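PDB 5JLU: adhesin competence repressor from Streptococcus pyogenes serotype M3, which senses zinc and regulates transcription as a DNA-binding repressor of the MarR family. Local coordinates for the interface of chains A and B. Numbering follows the deposited sequence. Chains: chain A/B, Adhesin competence repressor.

The interface of chains A and B. Residues chain A 14, 121-122, 125-126; chain B 11, 140, 143-144, 147.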
ATOM      1  N   LEU A  14       4.210  -2.720  -9.374  1.00 47.73           N
ATOM      2  CA  LEU A  14       3.057  -1.852  -9.197  1.00 45.22           C
ATOM      3  C   LEU A  14       2.648  -1.875  -7.743  1.00 43.58           C
ATOM      4  O   LEU A  14       2.498  -0.851  -7.132  1.00 39.13           O
ATOM      5  CB  LEU A  14       1.925  -2.257 -10.115  1.00 47.23           C
ATOM      6  CG  LEU A  14       0.649  -1.422 -10.041  1.00 52.60           C
ATOM      7  CD1 LEU A  14       0.876   0.031 -10.435  1.00 54.10           C
ATOM      8  CD2 LEU A  14      -0.355  -2.067 -10.967  1.00 54.26           C
ATOM      9  N   VAL A 121      -7.606  11.261 -11.657  1.00 41.03           N
ATOM     10  CA  VAL A 121      -6.408  10.694 -12.189  1.00 40.59           C
ATOM     11  C   VAL A 121      -6.664   9.361 -12.826  1.00 40.87           C
ATOM     12  O   VAL A 121      -6.143   9.047 -13.916  1.00 37.40           O
ATOM     13  CB  VAL A 121      -5.296  10.602 -11.140  1.00 48.56           C
ATOM     14  CG1 VAL A 121      -4.089   9.837 -11.685  1.00 50.26           C
ATOM     15  CG2 VAL A 121      -4.874  12.026 -10.686  1.00 48.33           C
ATOM     16  N   TYR A 122      -7.468   8.547 -12.188  1.00 36.71           N
ATOM     17  CA  TYR A 122      -7.759   7.252 -12.790  1.00 40.41           C
ATOM     18  C   TYR A 122      -8.613   7.470 -14.093  1.00 46.99           C
ATOM     19  O   TYR A 122      -8.374   6.813 -15.106  1.00 41.51           O
ATOM     20  CB  TYR A 122      -8.475   6.383 -11.785  1.00 42.12           C
ATOM     21  CG  TYR A 122      -7.709   6.094 -10.490  1.00 37.54           C
ATOM     22  CD1 TYR A 122      -6.332   5.910 -10.480  1.00 42.21           C
ATOM     23  CD2 TYR A 122      -8.373   5.958  -9.329  1.00 40.77           C
ATOM     24  CE1 TYR A 122      -5.641   5.651  -9.307  1.00 45.57           C
ATOM     25  CE2 TYR A 122      -7.704   5.677  -8.137  1.00 44.03           C
ATOM     26  CZ  TYR A 122      -6.334   5.507  -8.155  1.00 42.47           C
ATOM     27  OH  TYR A 122      -5.671   5.176  -7.018  1.00 50.14           O
ATOM     28  N   LEU A 125      -6.457   8.342 -16.986  1.00 43.14           N
ATOM     29  CA  LEU A 125      -5.648   7.251 -17.477  1.00 41.31           C
ATOM     30  C   LEU A 125      -6.474   6.203 -18.246  1.00 46.57           C
ATOM     31  O   LEU A 125      -6.052   5.680 -19.267  1.00 46.82           O
ATOM     32  CB  LEU A 125      -4.982   6.719 -16.264  1.00 43.60           C
ATOM     33  CG  LEU A 125      -4.339   5.442 -15.907  1.00 58.09           C
ATOM     34  CD1 LEU A 125      -3.868   5.673 -14.448  1.00 66.10           C
ATOM     35  CD2 LEU A 125      -5.332   4.291 -15.979  1.00 65.46           C
ATOM     36  N   LEU A 126      -7.675   5.920 -17.741  1.00 36.49           N
ATOM     37  CA  LEU A 126      -8.558   5.042 -18.379  1.00 43.59           C
ATOM     38  C   LEU A 126      -8.953   5.574 -19.805  1.00 41.98           C
ATOM     39  O   LEU A 126      -8.982   4.810 -20.786  1.00 47.17           O
ATOM     40  CB  LEU A 126      -9.742   4.813 -17.443  1.00 45.42           C
ATOM     41  CG  LEU A 126      -9.384   3.988 -16.194  1.00 44.93           C
ATOM     42  CD1 LEU A 126     -10.562   3.959 -15.226  1.00 44.01           C
ATOM     43  CD2 LEU A 126      -8.973   2.581 -16.505  1.00 42.47           C
TER
ATOM     44  N   LEU B  11     -10.509   0.907  -9.495  1.00 34.86           N
ATOM     45  CA  LEU B  11      -9.103   1.139  -9.283  1.00 38.75           C
ATOM     46  C   LEU B  11      -8.859   1.710  -7.868  1.00 38.83           C
ATOM     47  O   LEU B  11      -7.914   1.300  -7.210  1.00 40.15           O
ATOM     48  CB  LEU B  11      -8.474   2.058 -10.302  1.00 39.90           C
ATOM     49  CG  LEU B  11      -8.060   1.537 -11.656  1.00 48.05           C
ATOM     50  CD1 LEU B  11      -7.524   2.681 -12.506  1.00 49.51           C
ATOM     51  CD2 LEU B  11      -6.979   0.493 -11.466  1.00 62.56           C
ATOM     52  N   PHE B 140      -1.984  -1.295 -19.748  1.00 41.94           N
ATOM     53  CA  PHE B 140      -2.594  -0.717 -18.548  1.00 46.03           C
ATOM     54  C   PHE B 140      -1.620  -0.618 -17.347  1.00 46.22           C
ATOM     55  O   PHE B 140      -1.460   0.469 -16.761  1.00 43.34           O
ATOM     56  CB  PHE B 140      -3.859  -1.483 -18.171  1.00 42.46           C
ATOM     57  CG  PHE B 140      -4.413  -1.094 -16.866  1.00 45.85           C
ATOM     58  CD1 PHE B 140      -4.963   0.159 -16.691  1.00 46.90           C
ATOM     59  CD2 PHE B 140      -4.361  -1.978 -15.791  1.00 48.47           C
ATOM     60  CE1 PHE B 140      -5.448   0.531 -15.453  1.00 45.82           C
ATOM     61  CE2 PHE B 140      -4.819  -1.606 -14.548  1.00 48.08           C
ATOM     62  CZ  PHE B 140      -5.362  -0.352 -14.386  1.00 45.19           C
ATOM     63  N   VAL B 143       1.033   2.224 -17.882  1.00 46.04           N
ATOM     64  CA  VAL B 143       0.617   3.621 -17.661  1.00 55.54           C
ATOM     65  C   VAL B 143       0.213   3.929 -16.205  1.00 44.50           C
ATOM     66  O   VAL B 143       0.429   5.022 -15.689  1.00 44.01           O
ATOM     67  CB  VAL B 143      -0.500   4.111 -18.626  1.00 54.48           C
ATOM     68  CG1 VAL B 143      -0.044   4.027 -20.073  1.00 60.15           C
ATOM     69  CG2 VAL B 143      -1.791   3.369 -18.473  1.00 58.05           C
ATOM     70  N   PHE B 144      -0.428   2.952 -15.578  1.00 39.74           N
ATOM     71  CA  PHE B 144      -0.841   3.102 -14.203  1.00 42.34           C
ATOM     72  C   PHE B 144       0.378   3.343 -13.328  1.00 46.90           C
ATOM     73  O   PHE B 144       0.393   4.267 -12.549  1.00 50.06           O
ATOM     74  CB  PHE B 144      -1.628   1.866 -13.776  1.00 41.85           C
ATOM     75  CG  PHE B 144      -2.334   1.986 -12.483  1.00 47.12           C
ATOM     76  CD1 PHE B 144      -2.555   3.192 -11.862  1.00 58.93           C
ATOM     77  CD2 PHE B 144      -2.796   0.869 -11.881  1.00 51.13           C
ATOM     78  CE1 PHE B 144      -3.242   3.257 -10.665  1.00 58.78           C
ATOM     79  CE2 PHE B 144      -3.461   0.935 -10.663  1.00 50.08           C
ATOM     80  CZ  PHE B 144      -3.699   2.126 -10.074  1.00 49.11           C
ATOM     81  N   GLU B 147       1.832   6.831 -13.897  1.00 63.25           N
ATOM     82  CA  GLU B 147       1.016   7.736 -13.144  1.00 58.92           C
ATOM     83  C   GLU B 147       1.267   7.730 -11.619  1.00 66.51           C
ATOM     84  O   GLU B 147       1.636   8.774 -11.063  1.00 63.76           O
ATOM     85  CB  GLU B 147      -0.454   7.486 -13.431  1.00 64.80           C
ATOM     86  CG  GLU B 147      -1.319   8.700 -13.131  1.00 80.32           C
ATOM     87  CD  GLU B 147      -0.883   9.927 -13.934  1.00 74.02           C
ATOM     88  OE1 GLU B 147      -0.451  10.908 -13.303  1.00 70.14           O
ATOM     89  OE2 GLU B 147      -0.935   9.875 -15.179  1.00 67.87           O
TER
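A:Leu125 and B:Phe144 meet in the middle of a patch of the AdcR dimer interface held by apolar contacts. A:Leu125 spreads its branches over helix 131-149 of chain B: CD1 lies 3.8 Å from B:Phe144 CD1, while CD2 points to the ring of B:Phe140, 3.8 Å from CE1. The CG of A:Leu125 stands anti to its backbone N (chi1 160°), which carries both methyls across to chain B, and B:Val143 CG2 approaches the fork itself.

Further contacts surround the B:Phe144 ring. Its CE1 meets A:Tyr122 CE1 at 3.7 Å, with the two ring planes nearly perpendicular. Across the ring, the A:Leu14 methyls stand off its plane, A:Leu14 CD2 3.9 Å from B:Phe144 CD2, so that the phenyl is held between helices 7-23 and 105-127 of chain A. B:Leu11 lies over one face of the A:Tyr122 ring, where its CB sits 4.0 Å above the plane near the rim; its CD1 touches the tyrosine CB. The CD2 methyl of the same leucine abuts the B:Phe140 ring edge in plane, linking two helices of chain B.

Next to this, B:Glu147 CG packs 3.3 Å from A:Val121 CG1; a bend at chi2 (58°) turns the carboxylate alongside that methyl, not into it, with CD at 3.9 Å.

The patch joins helices 7-23 and 105-127 of chain A to helices 7-23 and 131-149 of chain B, within the helical dimerisation region typical of MarR regulators, and recurs across the two-fold axis.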